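Local coordinates for protein glycosyl hydrolase (Rhizobium leguminosarum bv. trifolii, PDB 5NDX) that probably hydrolyses O-glycosidic bonds as a family 39 glycoside hydrolase and is a bacterial orthologue of human alpha-L-iduronidase, at residues A[7-12]-A[380-385]; A[146-151]-A[183-188]; A[324-329]-A[360-365]. The protein carries 2 engineered substitutions. All coordinates share one frame; numbering follows the deposited sequence.

Contact 1 of 3, residues A[7-12]-A[380-385]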
loop_
_atom_site.group_PDB
_atom_site.type_symbol
_atom_site.label_atom_id
_atom_site.label_comp_id
_atom_site.label_asym_id
_atom_site.label_seq_id
_atom_site.Cartn_x
_atom_site.Cartn_y
_atom_site.Cartn_z
ATOM N N ILE A 7 -18.339 -0.211 22.860
ATOM C CA ILE A 7 -16.962 -0.709 22.784
ATOM C C ILE A 7 -16.095 0.125 23.736
ATOM O O ILE A 7 -16.116 1.348 23.646
ATOM C CB ILE A 7 -16.443 -0.602 21.363
ATOM C CG1 ILE A 7 -17.332 -1.405 20.400
ATOM C CG2 ILE A 7 -15.040 -1.155 21.236
ATOM C CD1 ILE A 7 -16.856 -1.329 18.957
ATOM N N ASN A 8 -15.380 -0.533 24.650
ATOM C CA ASN A 8 -14.430 0.105 25.523
ATOM C C ASN A 8 -13.049 -0.385 25.156
ATOM O O ASN A 8 -12.771 -1.597 25.145
ATOM C CB ASN A 8 -14.665 -0.154 27.035
ATOM C CG ASN A 8 -13.564 0.538 27.896
ATOM O OD1 ASN A 8 -13.578 1.754 28.131
ATOM N ND2 ASN A 8 -12.546 -0.235 28.279
ATOM N N VAL A 9 -12.180 0.569 24.868
ATOM C CA VAL A 9 -10.789 0.312 24.583
ATOM C C VAL A 9 -9.984 0.848 25.764
ATOM O O VAL A 9 -10.071 2.047 26.087
ATOM C CB VAL A 9 -10.356 1.031 23.321
ATOM C CG1 VAL A 9 -8.872 0.894 23.087
ATOM C CG2 VAL A 9 -11.097 0.469 22.096
ATOM N N ASP A 10 -9.199 -0.020 26.382
ATOM C CA ASP A 10 -8.396 0.410 27.517
ATOM C C ASP A 10 -6.949 0.618 27.135
ATOM O O ASP A 10 -6.187 -0.316 26.994
ATOM C CB ASP A 10 -8.547 -0.563 28.687
ATOM C CG ASP A 10 -7.805 -0.076 29.970
ATOM O OD1 ASP A 10 -7.080 0.961 30.004
ATOM O OD2 ASP A 10 -8.002 -0.789 30.952
ATOM N N ALA A 11 -6.592 1.872 26.966
ATOM C CA ALA A 11 -5.241 2.242 26.540
ATOM C C ALA A 11 -4.151 1.929 27.577
ATOM O O ALA A 11 -2.963 1.891 27.213
ATOM C CB ALA A 11 -5.187 3.733 26.252
ATOM N N SER A 12 -4.536 1.741 28.846
ATOM C CA SER A 12 -3.557 1.434 29.903
ATOM C C SER A 12 -3.258 -0.050 29.916
ATOM O O SER A 12 -2.391 -0.472 30.650
ATOM C CB SER A 12 -4.056 1.900 31.289
ATOM O OG SER A 12 -5.132 1.077 31.742
ATOM N N CYS A 380 -4.216 -2.789 22.413
ATOM C CA CYS A 380 -4.884 -2.530 23.715
ATOM C C CYS A 380 -6.028 -3.476 23.927
ATOM O O CYS A 380 -6.629 -3.958 22.971
ATOM C CB CYS A 380 -5.643 -1.214 23.712
ATOM S SG CYS A 380 -4.739 0.190 23.261
ATOM N N LYS A 381 -6.402 -3.634 25.174
ATOM C CA LYS A 381 -7.544 -4.458 25.543
ATOM C C LYS A 381 -8.841 -3.786 25.086
ATOM O O LYS A 381 -9.012 -2.574 25.203
ATOM C CB LYS A 381 -7.527 -4.646 27.044
ATOM C CG LYS A 381 -8.697 -5.378 27.690
ATOM C CD LYS A 381 -8.722 -4.992 29.194
ATOM C CE LYS A 381 -10.084 -5.129 29.881
ATOM N NZ LYS A 381 -10.387 -6.580 30.094
ATOM N N VAL A 382 -9.726 -4.587 24.552
ATOM C CA VAL A 382 -11.017 -4.095 24.146
ATOM C C VAL A 382 -12.075 -5.029 24.697
ATOM O O VAL A 382 -11.897 -6.224 24.708
ATOM C CB VAL A 382 -11.113 -3.908 22.585
ATOM C CG1 VAL A 382 -10.525 -5.071 21.861
ATOM C CG2 VAL A 382 -12.560 -3.738 22.127
ATOM N N THR A 383 -13.179 -4.457 25.148
ATOM C CA THR A 383 -14.378 -5.213 25.517
ATOM C C THR A 383 -15.551 -4.576 24.789
ATOM O O THR A 383 -15.651 -3.357 24.722
ATOM C CB THR A 383 -14.630 -5.110 27.031
ATOM O OG1 THR A 383 -14.745 -3.742 27.360
ATOM C CG2 THR A 383 -13.463 -5.659 27.851
ATOM N N ALA A 384 -16.445 -5.389 24.274
ATOM C CA ALA A 384 -17.602 -4.911 23.566
ATOM C C ALA A 384 -18.851 -5.598 24.104
ATOM O O ALA A 384 -18.799 -6.746 24.464
ATOM C CB ALA A 384 -17.452 -5.227 22.128
ATOM N N GLU A 385 -19.958 -4.888 24.154
ATOM C CA GLU A 385 -21.225 -5.484 24.498
ATOM C C GLU A 385 -22.227 -5.037 23.453
ATOM O O GLU A 385 -22.456 -3.828 23.316
ATOM C CB GLU A 385 -21.667 -5.075 25.915
ATOM C CG GLU A 385 -23.063 -5.634 26.349
ATOM C CD GLU A 385 -23.309 -7.189 26.201
ATOM O OE1 GLU A 385 -22.428 -8.021 26.540
ATOM O OE2 GLU A 385 -24.420 -7.606 25.745
HETATM O O HOH W 1 -11.720 -2.734 27.754
#

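Contact 2 of 3, residues A[146-151]-A[183-188]. Engineered in segment 146-151: Gln146 (natural residue Glu). With 8U8 ((2~{R},3~{S},4~{S},5~{R},6~{S})-6-(4-methyl-2-oxidanylidene-chromen-7-yl)oxy-3,4,5-tris(oxidanyl)oxane-2-carboxylic acid), chain M.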
loop_
_atom_site.group_PDB
_atom_site.type_symbol
_atom_site.label_atom_id
_atom_site.label_comp_id
_atom_site.label_asym_id
_atom_site.label_seq_id
_atom_site.Cartn_x
_atom_site.Cartn_y
_atom_site.Cartn_z
ATOM N N GLN A 146 5.208 -16.488 -9.796
ATOM C CA GLN A 146 4.568 -17.736 -10.064
ATOM C C GLN A 146 5.704 -18.738 -10.234
ATOM O O GLN A 146 6.412 -19.046 -9.265
ATOM C CB GLN A 146 3.626 -17.637 -11.281
ATOM C CG GLN A 146 2.180 -17.297 -10.934
ATOM C CD GLN A 146 1.755 -15.868 -11.281
ATOM O OE1 GLN A 146 1.918 -15.414 -12.418
ATOM N NE2 GLN A 146 1.177 -15.170 -10.311
ATOM N N ALA A 147 5.966 -19.100 -11.481
ATOM C CA ALA A 147 6.595 -20.354 -11.827
ATOM C C ALA A 147 5.635 -21.588 -11.871
ATOM O O ALA A 147 5.967 -22.613 -12.473
ATOM C CB ALA A 147 7.853 -20.627 -11.011
ATOM N N ASP A 148 4.450 -21.478 -11.274
ATOM C CA ASP A 148 3.389 -22.485 -11.414
ATOM C C ASP A 148 2.215 -21.857 -12.200
ATOM O O ASP A 148 1.085 -21.825 -11.723
ATOM C CB ASP A 148 2.984 -23.019 -10.030
ATOM C CG ASP A 148 2.300 -22.017 -9.225
ATOM O OD1 ASP A 148 2.514 -20.824 -9.417
ATOM O OD2 ASP A 148 1.569 -22.399 -8.368
ATOM N N SER A 149 2.533 -21.337 -13.394
ATOM C CA SER A 149 1.558 -20.835 -14.385
ATOM C C SER A 149 2.168 -20.890 -15.819
ATOM O O SER A 149 1.956 -21.872 -16.537
ATOM C CB SER A 149 1.073 -19.433 -14.002
ATOM O OG SER A 149 0.247 -19.492 -12.849
ATOM N N GLY A 150 2.943 -19.872 -16.213
ATOM C CA GLY A 150 3.667 -19.864 -17.490
ATOM C C GLY A 150 5.169 -19.738 -17.276
ATOM O O GLY A 150 5.791 -18.876 -17.883
ATOM N N TRP A 151 5.742 -20.581 -16.401
ATOM C CA TRP A 151 7.213 -20.644 -16.141
ATOM C C TRP A 151 7.875 -21.249 -17.357
ATOM O O TRP A 151 8.018 -22.477 -17.443
ATOM C CB TRP A 151 7.510 -21.455 -14.860
ATOM C CG TRP A 151 8.930 -22.000 -14.534
ATOM C CD1 TRP A 151 9.249 -23.323 -14.373
ATOM C CD2 TRP A 151 10.159 -21.266 -14.261
ATOM N NE1 TRP A 151 10.582 -23.461 -14.058
ATOM C CE2 TRP A 151 11.166 -22.225 -13.985
ATOM C CE3 TRP A 151 10.511 -19.907 -14.246
ATOM C CZ2 TRP A 151 12.508 -21.868 -13.703
ATOM C CZ3 TRP A 151 11.868 -19.554 -13.959
ATOM C CH2 TRP A 151 12.830 -20.533 -13.694
ATOM N N GLY A 183 6.812 -17.578 -4.235
ATOM C CA GLY A 183 5.805 -16.694 -4.845
ATOM C C GLY A 183 4.845 -17.398 -5.810
ATOM O O GLY A 183 4.549 -16.887 -6.901
ATOM N N THR A 184 4.376 -18.572 -5.401
ATOM C CA THR A 184 3.494 -19.398 -6.212
ATOM C C THR A 184 2.030 -18.956 -6.119
ATOM O O THR A 184 1.583 -18.451 -5.072
ATOM C CB THR A 184 3.628 -20.894 -5.829
ATOM O OG1 THR A 184 3.774 -21.034 -4.408
ATOM C CG2 THR A 184 4.854 -21.501 -6.526
ATOM N N ALA A 185 1.296 -19.165 -7.214
ATOM C CA ALA A 185 -0.084 -18.703 -7.329
ATOM C C ALA A 185 -1.125 -19.719 -6.839
ATOM O O ALA A 185 -2.212 -19.330 -6.443
ATOM C CB ALA A 185 -0.396 -18.326 -8.768
ATOM N N ARG A 186 -0.803 -21.000 -6.907
ATOM C CA ARG A 186 -1.742 -22.032 -6.537
ATOM C C ARG A 186 -1.318 -22.780 -5.302
ATOM O O ARG A 186 -0.154 -23.178 -5.157
ATOM C CB ARG A 186 -1.939 -22.988 -7.720
ATOM C CG ARG A 186 -2.712 -22.293 -8.843
ATOM C CD ARG A 186 -2.755 -23.115 -10.120
ATOM N NE ARG A 186 -1.390 -23.398 -10.536
ATOM C CZ ARG A 186 -1.027 -24.307 -11.439
ATOM N NH1 ARG A 186 -1.936 -25.038 -12.092
ATOM N NH2 ARG A 186 0.270 -24.472 -11.709
ATOM N N THR A 187 -2.281 -22.983 -4.416
ATOM C CA THR A 187 -2.039 -23.540 -3.109
ATOM C C THR A 187 -1.407 -24.944 -3.235
ATOM O O THR A 187 -1.958 -25.837 -3.904
ATOM C CB THR A 187 -3.346 -23.574 -2.350
ATOM O OG1 THR A 187 -3.938 -22.266 -2.395
ATOM C CG2 THR A 187 -3.143 -24.006 -0.909
ATOM N N LEU A 188 -0.225 -25.098 -2.650
ATOM C CA LEU A 188 0.487 -26.359 -2.631
ATOM C C LEU A 188 0.763 -26.913 -4.030
ATOM O O LEU A 188 0.781 -28.119 -4.231
ATOM C CB LEU A 188 -0.248 -27.390 -1.756
ATOM C CG LEU A 188 -0.332 -27.065 -0.257
ATOM C CD1 LEU A 188 -1.021 -28.183 0.520
ATOM C CD2 LEU A 188 1.040 -26.803 0.340
HETATM C C15 8U8 M . -2.457 -17.661 -15.226
HETATM C C13 8U8 M . -2.633 -17.812 -13.832
HETATM C C14 8U8 M . -2.979 -19.071 -13.335
HETATM C C16 8U8 M . -3.125 -19.272 -11.960
HETATM O O9 8U8 M . -3.461 -20.399 -11.600
HETATM O O8 8U8 M . -2.950 -18.237 -11.062
HETATM C C11 8U8 M . -2.498 -17.018 -11.503
HETATM C C10 8U8 M . -2.196 -16.029 -10.561
HETATM C C12 8U8 M . -2.348 -16.787 -12.898
HETATM C C7 8U8 M . -1.851 -15.532 -13.300
HETATM C C8 8U8 M . -1.546 -14.548 -12.353
HETATM C C9 8U8 M . -1.725 -14.779 -10.980
HETATM O O2 8U8 M . -1.404 -13.853 -10.007
HETATM C C5 8U8 M . -1.382 -12.388 -10.225
HETATM O O1 8U8 M . -2.595 -12.003 -10.891
HETATM C C1 8U8 M . -2.646 -10.764 -11.485
HETATM C C6 8U8 M . -3.971 -10.345 -11.188
HETATM O O7 8U8 M . -4.472 -9.547 -11.972
HETATM O O6 8U8 M . -4.465 -10.797 -10.171
HETATM C C2 8U8 M . -1.722 -9.657 -10.893
HETATM O O5 8U8 M . -2.305 -9.171 -9.666
HETATM C C3 8U8 M . -0.214 -10.128 -10.698
HETATM O O4 8U8 M . 0.608 -9.440 -11.576
HETATM C C4 8U8 M . -0.060 -11.670 -10.893
HETATM O O3 8U8 M . 1.269 -12.072 -10.363
#

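Contact 3 of 3, residues A[324-329]-A[360-365]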
loop_
_atom_site.group_PDB
_atom_site.type_symbol
_atom_site.label_atom_id
_atom_site.label_comp_id
_atom_site.label_asym_id
_atom_site.label_seq_id
_atom_site.Cartn_x
_atom_site.Cartn_y
_atom_site.Cartn_z
ATOM N N THR A 324 -6.874 -0.735 -9.007
ATOM C CA THR A 324 -5.894 0.353 -9.116
ATOM C C THR A 324 -6.193 1.324 -7.981
ATOM O O THR A 324 -7.366 1.482 -7.550
ATOM C CB THR A 324 -5.974 1.089 -10.478
ATOM O OG1 THR A 324 -7.190 1.820 -10.582
ATOM C CG2 THR A 324 -5.939 0.089 -11.651
ATOM N N ILE A 325 -5.145 1.966 -7.489
ATOM C CA ILE A 325 -5.260 2.907 -6.422
ATOM C C ILE A 325 -5.554 4.328 -6.929
ATOM O O ILE A 325 -5.854 5.232 -6.102
ATOM C CB ILE A 325 -4.020 2.914 -5.475
ATOM C CG1 ILE A 325 -2.701 2.980 -6.227
ATOM C CG2 ILE A 325 -4.106 1.726 -4.538
ATOM C CD1 ILE A 325 -1.499 3.347 -5.404
ATOM N N PHE A 326 -5.442 4.552 -8.231
ATOM C CA PHE A 326 -5.896 5.822 -8.819
ATOM C C PHE A 326 -6.805 5.539 -9.996
ATOM O O PHE A 326 -6.632 4.528 -10.654
ATOM C CB PHE A 326 -4.734 6.676 -9.340
ATOM C CG PHE A 326 -3.719 7.049 -8.284
ATOM C CD1 PHE A 326 -2.679 6.210 -8.018
ATOM C CD2 PHE A 326 -3.825 8.236 -7.594
ATOM C CE1 PHE A 326 -1.745 6.522 -7.057
ATOM C CE2 PHE A 326 -2.911 8.554 -6.588
ATOM C CZ PHE A 326 -1.871 7.695 -6.332
ATOM N N ALA A 327 -7.742 6.452 -10.239
ATOM C CA ALA A 327 -8.468 6.525 -11.490
ATOM C C ALA A 327 -7.718 7.473 -12.448
ATOM O O ALA A 327 -7.505 8.646 -12.163
ATOM C CB ALA A 327 -9.878 7.010 -11.230
ATOM N N TYR A 328 -7.264 6.916 -13.550
ATOM C CA TYR A 328 -6.495 7.607 -14.573
ATOM C C TYR A 328 -7.496 8.224 -15.564
ATOM O O TYR A 328 -8.380 7.548 -16.056
ATOM C CB TYR A 328 -5.565 6.587 -15.288
ATOM C CG TYR A 328 -4.931 7.118 -16.537
ATOM C CD1 TYR A 328 -3.783 7.924 -16.486
ATOM C CD2 TYR A 328 -5.492 6.844 -17.782
ATOM C CE1 TYR A 328 -3.219 8.457 -17.643
ATOM C CE2 TYR A 328 -4.931 7.365 -18.953
ATOM C CZ TYR A 328 -3.806 8.168 -18.894
ATOM O OH TYR A 328 -3.303 8.713 -20.073
ATOM N N PHE A 329 -7.373 9.521 -15.788
ATOM C CA PHE A 329 -8.075 10.238 -16.835
ATOM C C PHE A 329 -7.038 10.697 -17.843
ATOM O O PHE A 329 -6.072 11.387 -17.487
ATOM C CB PHE A 329 -8.713 11.495 -16.277
ATOM C CG PHE A 329 -9.884 11.243 -15.406
ATOM C CD1 PHE A 329 -9.717 10.943 -14.052
ATOM C CD2 PHE A 329 -11.143 11.310 -15.932
ATOM C CE1 PHE A 329 -10.814 10.717 -13.243
ATOM C CE2 PHE A 329 -12.240 11.089 -15.137
ATOM C CZ PHE A 329 -12.069 10.812 -13.776
ATOM N N ILE A 360 -4.875 12.030 -12.330
ATOM C CA ILE A 360 -5.185 10.871 -11.514
ATOM C C ILE A 360 -5.864 11.297 -10.224
ATOM O O ILE A 360 -5.489 12.290 -9.594
ATOM C CB ILE A 360 -3.962 9.996 -11.180
ATOM C CG1 ILE A 360 -2.804 10.798 -10.605
ATOM C CG2 ILE A 360 -3.573 9.244 -12.429
ATOM C CD1 ILE A 360 -1.598 9.948 -10.267
ATOM N N ILE A 361 -6.895 10.521 -9.867
ATOM C CA ILE A 361 -7.650 10.721 -8.687
ATOM C C ILE A 361 -7.506 9.491 -7.765
ATOM O O ILE A 361 -7.662 8.361 -8.204
ATOM C CB ILE A 361 -9.113 10.962 -9.050
ATOM C CG1 ILE A 361 -9.296 12.215 -9.904
ATOM C CG2 ILE A 361 -9.965 11.080 -7.814
ATOM C CD1 ILE A 361 -8.922 13.539 -9.239
ATOM N N LYS A 362 -7.194 9.720 -6.507
ATOM C CA LYS A 362 -7.109 8.655 -5.474
ATOM C C LYS A 362 -8.364 7.901 -5.226
ATOM O O LYS A 362 -9.427 8.468 -5.072
ATOM C CB LYS A 362 -6.696 9.235 -4.115
ATOM C CG LYS A 362 -5.266 9.565 -4.074
ATOM C CD LYS A 362 -4.707 10.468 -2.941
ATOM C CE LYS A 362 -5.298 10.364 -1.596
ATOM N NZ LYS A 362 -4.436 11.122 -0.575
ATOM N N LYS A 363 -8.204 6.605 -5.101
ATOM C CA LYS A 363 -9.304 5.683 -4.869
ATOM C C LYS A 363 -9.163 5.020 -3.488
ATOM O O LYS A 363 -8.108 5.160 -2.839
ATOM C CB LYS A 363 -9.286 4.619 -5.973
ATOM C CG LYS A 363 -9.781 5.129 -7.313
ATOM C CD LYS A 363 -9.506 4.135 -8.441
ATOM C CE LYS A 363 -10.293 2.837 -8.294
ATOM N NZ LYS A 363 -9.801 1.896 -9.308
ATOM N N PRO A 364 -10.204 4.262 -3.059
ATOM C CA PRO A 364 -10.208 3.674 -1.722
ATOM C C PRO A 364 -9.134 2.690 -1.406
ATOM O O PRO A 364 -8.820 2.531 -0.230
ATOM C CB PRO A 364 -11.606 3.053 -1.582
ATOM C CG PRO A 364 -12.448 3.923 -2.483
ATOM C CD PRO A 364 -11.559 4.290 -3.633
ATOM N N GLY A 365 -8.529 2.063 -2.407
ATOM C CA GLY A 365 -7.408 1.179 -2.179
ATOM C C GLY A 365 -6.225 1.888 -1.499
ATOM O O GLY A 365 -5.440 1.224 -0.808
HETATM O O HOH W 2 -8.863 1.489 -5.193
#

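Contact 1 of 3, residues A[7-12]-A[380-385]
The Asp10 carboxylate is approached in two ways: Ser12 OG reaches OD1 on its syn lone pair at 2.6 Å, while the backbone N of Ser12 comes from above the carboxylate plane, closing an Asx turn as the chain turns a corner at Ala11 and Ser12. The second flat group, the Asn8 amide, is held at both ends. Asn8 ND2 donates to a water at 2.7 Å, and Asn8 OD1 has a weak hydrogen bond with Ser431 OG of the neighbouring strand 422-431. That same water also donates to Asn8 O and lies within hydrogen-bonding distance of Thr383 OG1, so it stitches the polar side of the pair together.

Strands 7-10 and 380-385 run antiparallel, at 167°, within the sheet of the beta-sandwich part of the protein. Asn8 and Thr383 form a hydrogen-bonded pair: Asn8 N donates almost straight to Thr383 O (2.8 Å, 174°), and Thr383 N returns a bond to Asn8 O at 2.9 Å.

On the other face, Ile7 and Val382 lie alongside each other with their CG2 methyls 3.7 Å apart; each CG2 is anti to its own backbone N. Val9 CG1, placed likewise, meets Cys380 CB at 3.9 Å. Ile7 and Val9 continue onto Leu411 and Ile409 of strand 407-413.

The two faces therefore differ in chemistry. Ile7 and Val9 make a buried apolar side with Val382, whereas Asn8, Asp10 and Thr383 make a polar side with a bound water. Asp10 OD2 and Lys381 NZ remain 6.3 Å apart, so their opposite charges can probably attract only at long range.

Contact 2 of 3, residues A[146-151]-A[183-188]
At the ends of strands 140-142 and 179-184 of the (beta/alpha)8 barrel, two loops line the pocket of one bound 8U8, that in the active site. Gln146, engineered from the glutamate predicted to be the proton donor, bends at chi2 (107°) and brings NE2 to the sugar, donating to 8U8 O3 at 3.1 Å. Gln146 NE2 is also 2.9 Å from the glycosidic oxygen O2 of 8U8, consistent with the role of the natural acid. His220 is a further, weak partner of this nitrogen. Obliquely at the rim of the coumarin, Ala185 CB touches 8U8 C10 at 3.4 Å and Gln146 CG at 3.5 Å, while Ser149 OG and the Arg186 CD methylene meet the far end of the ligand.

Asp148 forms the second shell behind Ala185, Arg186 and Ser149. Its OD1 accepts from Ala185 N (3.0 Å, nearly straight at 174°) and its OD2 from Arg186 N, each through a syn lone pair, gripping two successive amides; Ser189 OG also bonds OD2. The Arg186 NE to Asp148 OD2 salt bridge is long. Asp148 O takes a weak bond from Arg186 NH2 and a shorter one from Ser149 OG, at 2.7 Å and above the carbonyl plane.

Contact 3 of 3, residues A[324-329]-A[360-365]
Lys363 NZ has four hydrogen-bond acceptors and a fifth, weak one, more than its three N-H, so some must be shared. Lys363 NZ donates to Thr324 OG1 at 2.9 Å and to Thr324 O at 3.0 Å, and to Gly319 O and Gln322 O; Trp320 O is the weak one. So many oxygens round a buried ammonium would probably favour its charged state. The lysine follows a two-stranded antiparallel ribbon, 326-330 with 358-362, and occupies the N-cap position of helix 364-372. Its chain, bent at chi3 (66°), runs across the ribbon with CD against the Phe326 C to Ala327 N peptide. Thr324 OG1 donates to Phe326 O.

Ala327 and Ile361 form a hydrogen-bonded pair, linked by Ala327 N to Ile361 O at 2.8 Å and by the return bond from Ile361 N. Lys363 N donates to Ile325 O.

Phe326 and Ile360 lie on one side, against Met41 of helix 36-45; Ile361 on the other packs against helix 480-489. Lys362 CG touches Phe326 CE2 obliquely, and Lys362 NZ pairs with Glu370 and Glu491. Over one face of the Phe326 ring sits Ile360 CD1, 4.1 Å from the centroid and 18° off the normal, a CH-pi contact.

In the fold
From the N terminus the chain first lays down strand 4-10, whose partner in contact 1 arrives only 368 residues later, so this contact closes the outermost loop. The barrel is built within that loop. Contact 2 closes a short excursion there, from the end of strand 140-142 through helix 155-171 to the end of strand 179-184. Contact 3 follows in series after the last barrel strand, 307-310, and closes a second short loop. Helix 364-372 then leads from contact 3 into strand 378-385 and contact 1. None cross: the sandwich is tied at its N-terminal strand, the barrel at its pocket, and contact 3 joins strands 326-330 and 358-362, packed between helix 36-45 and helix 480-489.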